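Local coordinates for DUF3992 domain-containing protein (PDB 7A02) that is a pilus subunit that builds the disulfide-linked endospore appendages of Bacillus cereus, whose biological role remains unknown, at residues Asp26-Ala31 and Ala103-Phe108; Ala34-Asp39 and Val95-Thr100; Ile62-Gly67 and Phe87-Phe92. All coordinates share one frame; numbering follows the deposited sequence.

Interaction 1. Residues Asp26-Ala31 and Ala103-Phe108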
loop_
_atom_site.group_PDB
_atom_site.type_symbol
_atom_site.label_atom_id
_atom_site.label_comp_id
_atom_site.label_asym_id
_atom_site.label_seq_id
_atom_site.Cartn_x
_atom_site.Cartn_y
_atom_site.Cartn_z
ATOM N N ASP A 26 -17.582 -9.944 -54.359
ATOM C CA ASP A 26 -18.662 -9.636 -55.284
ATOM C C ASP A 26 -19.520 -10.879 -55.449
ATOM O O ASP A 26 -18.991 -11.978 -55.625
ATOM C CB ASP A 26 -18.120 -9.193 -56.640
ATOM C CG ASP A 26 -17.280 -7.944 -56.550
ATOM O OD1 ASP A 26 -17.478 -7.164 -55.600
ATOM O OD2 ASP A 26 -16.423 -7.739 -57.434
ATOM N N TRP A 27 -20.833 -10.706 -55.403
ATOM C CA TRP A 27 -21.749 -11.834 -55.386
ATOM C C TRP A 27 -22.800 -11.702 -56.474
ATOM O O TRP A 27 -23.173 -10.594 -56.878
ATOM C CB TRP A 27 -22.446 -11.965 -54.040
ATOM C CG TRP A 27 -23.103 -10.716 -53.600
ATOM C CD1 TRP A 27 -22.580 -9.772 -52.783
ATOM C CD2 TRP A 27 -24.410 -10.264 -53.951
ATOM N NE1 TRP A 27 -23.476 -8.756 -52.600
ATOM C CE2 TRP A 27 -24.611 -9.036 -53.310
ATOM C CE3 TRP A 27 -25.431 -10.779 -54.746
ATOM C CZ2 TRP A 27 -25.785 -8.316 -53.437
ATOM C CZ3 TRP A 27 -26.591 -10.063 -54.870
ATOM C CH2 TRP A 27 -26.761 -8.847 -54.221
ATOM N N THR A 28 -23.273 -12.859 -56.929
ATOM C CA THR A 28 -24.402 -12.989 -57.840
ATOM C C THR A 28 -25.432 -13.902 -57.197
ATOM O O THR A 28 -25.092 -14.995 -56.736
ATOM C CB THR A 28 -23.964 -13.566 -59.182
ATOM O OG1 THR A 28 -22.798 -12.875 -59.642
ATOM C CG2 THR A 28 -25.069 -13.417 -60.205
ATOM N N ALA A 29 -26.686 -13.468 -57.180
ATOM C CA ALA A 29 -27.732 -14.142 -56.425
ATOM C C ALA A 29 -28.675 -14.890 -57.356
ATOM O O ALA A 29 -29.193 -14.314 -58.315
ATOM C CB ALA A 29 -28.522 -13.138 -55.589
ATOM N N ALA A 30 -28.904 -16.166 -57.061
ATOM C CA ALA A 30 -29.900 -16.954 -57.765
ATOM C C ALA A 30 -31.207 -16.941 -56.978
ATOM O O ALA A 30 -31.341 -16.256 -55.964
ATOM C CB ALA A 30 -29.398 -18.378 -57.983
ATOM N N ALA A 31 -32.194 -17.702 -57.445
ATOM C CA ALA A 31 -33.461 -17.790 -56.721
ATOM C C ALA A 31 -33.483 -18.943 -55.735
ATOM O O ALA A 31 -34.465 -19.681 -55.645
ATOM C CB ALA A 31 -34.614 -17.902 -57.710
ATOM N N ALA A 103 -30.784 -12.871 -61.385
ATOM C CA ALA A 103 -29.338 -12.804 -61.197
ATOM C C ALA A 103 -28.885 -11.381 -60.872
ATOM O O ALA A 103 -28.114 -10.762 -61.604
ATOM C CB ALA A 103 -28.603 -13.355 -62.421
ATOM N N GLU A 104 -29.386 -10.868 -59.754
ATOM C CA GLU A 104 -28.868 -9.615 -59.233
ATOM C C GLU A 104 -27.421 -9.802 -58.815
ATOM O O GLU A 104 -26.987 -10.907 -58.487
ATOM C CB GLU A 104 -29.697 -9.146 -58.042
ATOM C CG GLU A 104 -31.171 -9.015 -58.326
ATOM C CD GLU A 104 -31.923 -10.293 -58.053
ATOM O OE1 GLU A 104 -31.354 -11.375 -58.288
ATOM O OE2 GLU A 104 -33.080 -10.221 -57.600
ATOM N N THR A 105 -26.658 -8.719 -58.844
ATOM C CA THR A 105 -25.275 -8.793 -58.411
ATOM C C THR A 105 -24.904 -7.540 -57.640
ATOM O O THR A 105 -25.504 -6.473 -57.819
ATOM C CB THR A 105 -24.312 -8.991 -59.582
ATOM O OG1 THR A 105 -23.013 -9.310 -59.072
ATOM C CG2 THR A 105 -24.204 -7.735 -60.398
ATOM N N GLY A 106 -23.904 -7.693 -56.783
ATOM C CA GLY A 106 -23.494 -6.608 -55.919
ATOM C C GLY A 106 -22.237 -6.944 -55.150
ATOM O O GLY A 106 -21.515 -7.878 -55.494
ATOM N N GLU A 107 -21.993 -6.177 -54.091
ATOM C CA GLU A 107 -20.786 -6.286 -53.287
ATOM C C GLU A 107 -21.122 -6.694 -51.859
ATOM O O GLU A 107 -22.281 -6.697 -51.445
ATOM C CB GLU A 107 -20.019 -4.964 -53.274
ATOM C CG GLU A 107 -19.294 -4.666 -54.557
ATOM C CD GLU A 107 -18.544 -3.356 -54.502
ATOM O OE1 GLU A 107 -19.094 -2.338 -54.969
ATOM O OE2 GLU A 107 -17.407 -3.342 -53.988
ATOM N N PHE A 108 -20.084 -7.040 -51.102
ATOM C CA PHE A 108 -20.253 -7.425 -49.702
ATOM C C PHE A 108 -18.934 -7.226 -48.976
ATOM O O PHE A 108 -17.948 -7.888 -49.306
ATOM C CB PHE A 108 -20.711 -8.869 -49.599
ATOM C CG PHE A 108 -20.869 -9.360 -48.196
ATOM C CD1 PHE A 108 -21.952 -8.976 -47.437
ATOM C CD2 PHE A 108 -19.951 -10.226 -47.646
ATOM C CE1 PHE A 108 -22.104 -9.433 -46.155
ATOM C CE2 PHE A 108 -20.103 -10.684 -46.364
ATOM C CZ PHE A 108 -21.180 -10.287 -45.621
#

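Interaction 2. Residues Ala34-Asp39 and Val95-Thr100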
loop_
_atom_site.group_PDB
_atom_site.type_symbol
_atom_site.label_atom_id
_atom_site.label_comp_id
_atom_site.label_asym_id
_atom_site.label_seq_id
_atom_site.Cartn_x
_atom_site.Cartn_y
_atom_site.Cartn_z
ATOM N N ALA A 34 -28.197 -18.796 -50.908
ATOM C CA ALA A 34 -26.804 -19.069 -51.226
ATOM C C ALA A 34 -25.926 -18.641 -50.064
ATOM O O ALA A 34 -26.087 -17.535 -49.538
ATOM C CB ALA A 34 -26.379 -18.345 -52.501
ATOM N N ILE A 35 -25.003 -19.517 -49.670
ATOM C CA ILE A 35 -24.086 -19.212 -48.579
ATOM C C ILE A 35 -23.059 -18.199 -49.053
ATOM O O ILE A 35 -22.378 -18.404 -50.065
ATOM C CB ILE A 35 -23.402 -20.488 -48.074
ATOM C CG1 ILE A 35 -24.439 -21.546 -47.719
ATOM C CG2 ILE A 35 -22.538 -20.181 -46.876
ATOM C CD1 ILE A 35 -25.178 -21.258 -46.444
ATOM N N ILE A 36 -22.927 -17.105 -48.314
ATOM C CA ILE A 36 -22.010 -16.033 -48.670
ATOM C C ILE A 36 -20.885 -15.890 -47.657
ATOM O O ILE A 36 -19.862 -15.261 -47.971
ATOM C CB ILE A 36 -22.770 -14.701 -48.839
ATOM C CG1 ILE A 36 -21.873 -13.563 -49.279
ATOM C CG2 ILE A 36 -23.413 -14.301 -47.555
ATOM C CD1 ILE A 36 -22.638 -12.301 -49.525
ATOM N N TYR A 37 -21.010 -16.497 -46.480
ATOM C CA TYR A 37 -20.004 -16.405 -45.433
ATOM C C TYR A 37 -20.255 -17.506 -44.416
ATOM O O TYR A 37 -21.406 -17.845 -44.147
ATOM C CB TYR A 37 -20.053 -15.034 -44.758
ATOM C CG TYR A 37 -19.114 -14.890 -43.597
ATOM C CD1 TYR A 37 -17.782 -14.594 -43.794
ATOM C CD2 TYR A 37 -19.561 -15.043 -42.305
ATOM C CE1 TYR A 37 -16.927 -14.460 -42.741
ATOM C CE2 TYR A 37 -18.712 -14.911 -41.248
ATOM C CZ TYR A 37 -17.400 -14.621 -41.473
ATOM O OH TYR A 37 -16.555 -14.484 -40.411
ATOM N N ALA A 38 -19.182 -18.056 -43.858
ATOM C CA ALA A 38 -19.306 -19.132 -42.888
ATOM C C ALA A 38 -18.069 -19.172 -42.009
ATOM O O ALA A 38 -16.967 -18.859 -42.455
ATOM C CB ALA A 38 -19.501 -20.483 -43.572
ATOM N N ASP A 39 -18.256 -19.579 -40.758
ATOM C CA ASP A 39 -17.153 -19.669 -39.815
ATOM C C ASP A 39 -17.414 -20.811 -38.847
ATOM O O ASP A 39 -18.420 -21.515 -38.941
ATOM C CB ASP A 39 -16.962 -18.358 -39.055
ATOM C CG ASP A 39 -18.157 -17.996 -38.216
ATOM O OD1 ASP A 39 -18.038 -17.103 -37.362
ATOM O OD2 ASP A 39 -19.226 -18.594 -38.414
ATOM N N VAL A 95 -24.079 -16.824 -43.192
ATOM C CA VAL A 95 -24.850 -15.759 -43.817
ATOM C C VAL A 95 -25.320 -16.251 -45.175
ATOM O O VAL A 95 -24.551 -16.868 -45.917
ATOM C CB VAL A 95 -24.034 -14.460 -43.968
ATOM C CG1 VAL A 95 -24.935 -13.330 -44.379
ATOM C CG2 VAL A 95 -23.332 -14.119 -42.683
ATOM N N THR A 96 -26.585 -15.997 -45.498
ATOM C CA THR A 96 -27.127 -16.400 -46.787
ATOM C C THR A 96 -27.808 -15.225 -47.464
ATOM O O THR A 96 -28.366 -14.341 -46.807
ATOM C CB THR A 96 -28.136 -17.545 -46.673
ATOM O OG1 THR A 96 -29.346 -17.059 -46.084
ATOM C CG2 THR A 96 -27.586 -18.667 -45.829
ATOM N N ILE A 97 -27.760 -15.235 -48.791
ATOM C CA ILE A 97 -28.435 -14.238 -49.611
ATOM C C ILE A 97 -29.443 -14.926 -50.518
ATOM O O ILE A 97 -29.225 -16.041 -51.006
ATOM C CB ILE A 97 -27.448 -13.384 -50.437
ATOM C CG1 ILE A 97 -26.659 -14.256 -51.406
ATOM C CG2 ILE A 97 -26.525 -12.608 -49.537
ATOM C CD1 ILE A 97 -25.853 -13.471 -52.389
ATOM N N LEU A 98 -30.572 -14.252 -50.717
ATOM C CA LEU A 98 -31.668 -14.749 -51.537
ATOM C C LEU A 98 -32.106 -13.643 -52.480
ATOM O O LEU A 98 -32.330 -12.512 -52.044
ATOM C CB LEU A 98 -32.843 -15.193 -50.668
ATOM C CG LEU A 98 -34.033 -15.788 -51.408
ATOM C CD1 LEU A 98 -33.628 -17.047 -52.119
ATOM C CD2 LEU A 98 -35.161 -16.062 -50.442
ATOM N N GLY A 99 -32.245 -13.971 -53.762
ATOM C CA GLY A 99 -32.661 -13.006 -54.758
ATOM C C GLY A 99 -33.635 -13.614 -55.749
ATOM O O GLY A 99 -33.833 -14.828 -55.796
ATOM N N THR A 100 -34.238 -12.733 -56.541
ATOM C CA THR A 100 -35.142 -13.146 -57.599
ATOM C C THR A 100 -34.350 -13.902 -58.666
ATOM O O THR A 100 -33.122 -13.829 -58.733
ATOM C CB THR A 100 -35.852 -11.920 -58.173
ATOM O OG1 THR A 100 -36.460 -11.186 -57.106
ATOM C CG2 THR A 100 -36.945 -12.313 -59.154
#

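Interaction 3. Residues Ile62-Gly67 and Phe87-Phe92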
loop_
_atom_site.group_PDB
_atom_site.type_symbol
_atom_site.label_atom_id
_atom_site.label_comp_id
_atom_site.label_asym_id
_atom_site.label_seq_id
_atom_site.Cartn_x
_atom_site.Cartn_y
_atom_site.Cartn_z
ATOM N N ILE A 62 -30.887 -10.721 -47.021
ATOM C CA ILE A 62 -29.712 -11.247 -46.339
ATOM C C ILE A 62 -30.135 -11.727 -44.959
ATOM O O ILE A 62 -30.885 -11.036 -44.256
ATOM C CB ILE A 62 -28.589 -10.198 -46.255
ATOM C CG1 ILE A 62 -27.295 -10.837 -45.764
ATOM C CG2 ILE A 62 -28.985 -9.013 -45.402
ATOM C CD1 ILE A 62 -26.091 -9.970 -45.952
ATOM N N VAL A 63 -29.696 -12.929 -44.589
ATOM C CA VAL A 63 -30.076 -13.545 -43.324
ATOM C C VAL A 63 -28.829 -14.065 -42.625
ATOM O O VAL A 63 -28.013 -14.758 -43.240
ATOM C CB VAL A 63 -31.087 -14.687 -43.524
ATOM C CG1 VAL A 63 -31.516 -15.233 -42.191
ATOM C CG2 VAL A 63 -32.291 -14.198 -44.289
ATOM N N PHE A 64 -28.693 -13.739 -41.341
ATOM C CA PHE A 64 -27.632 -14.263 -40.491
ATOM C C PHE A 64 -28.187 -15.407 -39.657
ATOM O O PHE A 64 -29.237 -15.263 -39.027
ATOM C CB PHE A 64 -27.078 -13.181 -39.564
ATOM C CG PHE A 64 -26.476 -12.008 -40.275
ATOM C CD1 PHE A 64 -27.274 -11.019 -40.806
ATOM C CD2 PHE A 64 -25.110 -11.880 -40.386
ATOM C CE1 PHE A 64 -26.721 -9.944 -41.447
ATOM C CE2 PHE A 64 -24.558 -10.803 -41.025
ATOM C CZ PHE A 64 -25.365 -9.837 -41.555
ATOM N N TYR A 65 -27.482 -16.532 -39.640
ATOM C CA TYR A 65 -27.938 -17.738 -38.967
ATOM C C TYR A 65 -26.960 -18.140 -37.880
ATOM O O TYR A 65 -25.745 -18.173 -38.102
ATOM C CB TYR A 65 -28.089 -18.897 -39.943
ATOM C CG TYR A 65 -29.283 -18.791 -40.846
ATOM C CD1 TYR A 65 -30.564 -18.849 -40.337
ATOM C CD2 TYR A 65 -29.128 -18.629 -42.207
ATOM C CE1 TYR A 65 -31.654 -18.752 -41.156
ATOM C CE2 TYR A 65 -30.211 -18.531 -43.033
ATOM C CZ TYR A 65 -31.473 -18.595 -42.504
ATOM O OH TYR A 65 -32.563 -18.496 -43.333
ATOM N N SER A 66 -27.502 -18.464 -36.712
ATOM C CA SER A 66 -26.737 -19.005 -35.597
ATOM C C SER A 66 -27.164 -20.449 -35.398
ATOM O O SER A 66 -28.291 -20.713 -34.972
ATOM C CB SER A 66 -26.962 -18.194 -34.327
ATOM O OG SER A 66 -26.640 -18.961 -33.186
ATOM N N GLY A 67 -26.273 -21.380 -35.709
ATOM C CA GLY A 67 -26.599 -22.782 -35.588
ATOM C C GLY A 67 -26.995 -23.401 -36.908
ATOM O O GLY A 67 -27.966 -24.158 -36.981
ATOM N N PHE A 87 -24.706 -2.976 -41.091
ATOM C CA PHE A 87 -25.052 -3.814 -39.950
ATOM C C PHE A 87 -23.847 -4.026 -39.046
ATOM O O PHE A 87 -22.698 -3.829 -39.452
ATOM C CB PHE A 87 -25.583 -5.171 -40.409
ATOM C CG PHE A 87 -24.660 -5.893 -41.340
ATOM C CD1 PHE A 87 -23.568 -6.585 -40.859
ATOM C CD2 PHE A 87 -24.882 -5.877 -42.696
ATOM C CE1 PHE A 87 -22.720 -7.239 -41.709
ATOM C CE2 PHE A 87 -24.037 -6.534 -43.548
ATOM C CZ PHE A 87 -22.955 -7.213 -43.054
ATOM N N THR A 88 -24.137 -4.459 -37.814
ATOM C CA THR A 88 -23.167 -5.084 -36.919
ATOM C C THR A 88 -23.881 -6.157 -36.108
ATOM O O THR A 88 -24.982 -5.932 -35.607
ATOM C CB THR A 88 -22.494 -4.070 -35.988
ATOM O OG1 THR A 88 -21.642 -4.760 -35.070
ATOM C CG2 THR A 88 -23.506 -3.313 -35.202
ATOM N N VAL A 89 -23.260 -7.329 -36.000
ATOM C CA VAL A 89 -23.902 -8.526 -35.469
ATOM C C VAL A 89 -22.876 -9.339 -34.690
ATOM O O VAL A 89 -21.680 -9.313 -34.991
ATOM C CB VAL A 89 -24.532 -9.367 -36.607
ATOM C CG1 VAL A 89 -25.107 -10.659 -36.096
ATOM C CG2 VAL A 89 -25.620 -8.593 -37.301
ATOM N N ARG A 90 -23.345 -10.060 -33.670
ATOM C CA ARG A 90 -22.512 -10.992 -32.927
ATOM C C ARG A 90 -23.204 -12.345 -32.847
ATOM O O ARG A 90 -24.412 -12.454 -33.051
ATOM C CB ARG A 90 -22.236 -10.526 -31.506
ATOM C CG ARG A 90 -23.473 -10.435 -30.677
ATOM C CD ARG A 90 -23.125 -10.202 -29.243
ATOM N NE ARG A 90 -24.317 -10.235 -28.410
ATOM C CZ ARG A 90 -24.648 -9.314 -27.520
ATOM N NH1 ARG A 90 -23.859 -8.278 -27.298
ATOM N NH2 ARG A 90 -25.763 -9.453 -26.825
ATOM N N ARG A 91 -22.421 -13.369 -32.514
ATOM C CA ARG A 91 -22.888 -14.754 -32.439
ATOM C C ARG A 91 -23.757 -15.144 -33.631
ATOM O O ARG A 91 -24.968 -15.324 -33.524
ATOM C CB ARG A 91 -23.620 -15.063 -31.132
ATOM C CG ARG A 91 -22.722 -15.536 -29.998
ATOM C CD ARG A 91 -23.136 -15.081 -28.611
ATOM N NE ARG A 91 -22.962 -13.674 -28.296
ATOM C CZ ARG A 91 -22.904 -13.230 -27.044
ATOM N NH1 ARG A 91 -22.732 -11.945 -26.779
ATOM N NH2 ARG A 91 -23.030 -14.090 -26.042
ATOM N N PHE A 92 -23.111 -15.281 -34.781
ATOM C CA PHE A 92 -23.737 -15.859 -35.955
ATOM C C PHE A 92 -22.802 -16.892 -36.558
ATOM O O PHE A 92 -21.587 -16.850 -36.363
ATOM C CB PHE A 92 -24.095 -14.794 -36.994
ATOM C CG PHE A 92 -22.920 -14.030 -37.509
ATOM C CD1 PHE A 92 -22.456 -12.921 -36.842
ATOM C CD2 PHE A 92 -22.289 -14.414 -38.668
ATOM C CE1 PHE A 92 -21.382 -12.222 -37.313
ATOM C CE2 PHE A 92 -21.218 -13.718 -39.142
ATOM C CZ PHE A 92 -20.762 -12.621 -38.463
#

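Interaction 1. Residues Asp26-Ala31 and Ala103-Phe108
Asp26 lies opposite Glu107 in an antiparallel non-hydrogen-bonded pair, with their CA atoms 4.4 Å apart and their side chains side by side, pointing the same way. Asp26 OD1 rests on the aliphatic part of Glu107, 3.3 Å from its CG. The two carboxylates are turned almost perpendicular to each other, and Glu107 OE1 has a salt bridge to Lys52, which would offset the like charge nearby.

Trp27 has the largest share of any residue here. Its backbone N and O form the hydrogen-bonded pair with Gly106; the bond from Trp27 N to Gly106 O is 2.9 Å long and nearly straight at 167°. Trp27 O is gripped twice, since Thr105 OG1 also donates to it from above the carbonyl plane. Chi1 of 53° puts CG between the backbone N and the carbonyl carbon, and the indole lies with one face over Gly106. There Gly106 CA is 4.0 Å from the centroid of the six-membered ring, 26° off its normal, which defines a CH-pi contact. At the edge, NE1 donates to Glu107 O close to the ring plane, although NE1 stands well above the plane of that carbonyl. CD1 touches Phe108 CB at 3.8 Å.

Thr28 returns to the face of Asp26 and meets Thr105, OG1 to OG1 at 3.6 Å. Ala29 N donates to Glu104 O at 2.9 Å, while Glu104 OE2 is held by the backbone N of Thr100.

Trp27 and Phe108 reach inward to Ile36 and strand 60-66 of the opposing sheet. The facing antiparallel sheets, ordered 19-29, 104-114, 46-55, 84-90 and 34-38, 94-98, 60-66, 72-79, with the chain alternating between them except at 60-66 to 72-79, have the strand order of a jellyroll beta-sandwich.

Interaction 2. Residues Ala34-Asp39 and Val95-Thr100
Ile36 and Val95 form the tight half of this antiparallel contact, burying 63 and 87 Å² against the partner segment. Ile36 CG2 lies 3.6 Å from Val95 CB, and its backbone N gives Val95 O an essentially straight hydrogen bond, 179° at the hydrogen. Ile36 CG1 is anti to the backbone N (chi1 -177°) and chi2 is also extended, which carries CD1 to 3.9 Å from Ile97 CG2; the two isoleucine side chains cross at about a right angle.

The register explains why Ile36 turns toward the partner strand. Ala34 pairs with Ile97 through two hydrogen bonds, from Ala34 N to Ile97 O and from Ile97 N to Ala34 O, each 2.9 Å. After Ile35 opposite Thr96 the alignment slips by one residue, and Val95 N bonds to Tyr37 O. This beta bulge places both Ile36 and Tyr37 against Val95, with Ile36 leaving the extended backbone conformation (psi -14°). Tyr37 meets Val95 by CB and by the CD2 corner of its ring, CD2 lying 3.9 Å from Val95 CG2, and the far end of the ring lies off the partner strand.

On the other face the contact is thinner: Ile35 buries 24 Å² and Thr96 37 Å². Exposed Ile35 reaches Thr96 by a single methyl-to-methyl touch, CD1 to CG2, the side chains crossing obliquely. Beyond Tyr37 and beyond Ile97 the two segments no longer meet.

Strand 34-38 is outermost in its sheet within this chain. Strand 94-98 pairs on its other side with strand 60-66, by a backbone hydrogen bond between Thr96 and Val63, and Ile36 packs on Ile25 of the facing sheet.

Interaction 3. Residues Ile62-Gly67 and Phe87-Phe92
Ser66 and Phe92 bring the two backbones together, CA to CA at 4.4 Å, although the strands themselves stay well apart. They run in nearly the same direction, with Ile62 CA 10.9 Å from Phe87 CA. Farther along, Phe64 CA is 8.5 Å from Val89 CA. The approach at Phe92 comes from the turn after Arg90, where Arg91 takes a positive phi of 45°. The segments belong to opposite sheets of the jellyroll sandwich, strand 60-66 in one and strand 84-90 in the other, so side chains rather than a backbone ladder join them.

An aromatic cluster of Phe64, Phe87 and Phe92 lies between the strands. Phe64 presents its edge to both partners. Its CZ points at the middle of the Phe87 face, with centroids 5.0 Å apart and planes at 69°. Its CD2 lies over the rim of the Phe92 face, with centroids 5.6 Å apart and planes at 79°; both pairs are therefore T-shaped. Val89 CG2 sits 4.3 Å above the centre of one Phe64 face.

Around the cluster, Phe64 also packs on Val95, and Phe87 on Met110. Phe87 and Thr88 pair in a parallel beta ladder with a strand of a neighbouring subunit, which carries the sheet across the interface. Beside the turn, where Phe92 CB faces Tyr65 O, Ser66 CB rests 3.6 Å from Arg91 O.

In the fold
From the N terminus, strand 19-29 comes first, and interaction 1 closes the longest loop by joining it to strand 104-114. Strand 34-38 follows, and interaction 2 closes a loop nested within that one. Interaction 3 is innermost, linking strands 60-66 and 84-90. Nothing crosses; the three loops lie one inside another. Interactions 1 and 2 each pair the strand that is outermost in its sheet within this chain with its neighbour, whereas interaction 3 bridges the two sheets. They share one core: Trp27 CE3 meets Ile97 CD1 at 3.6 Å, Phe108 CE1 meets Phe87 CZ at 3.9 Å, and Tyr37 packs on Phe92.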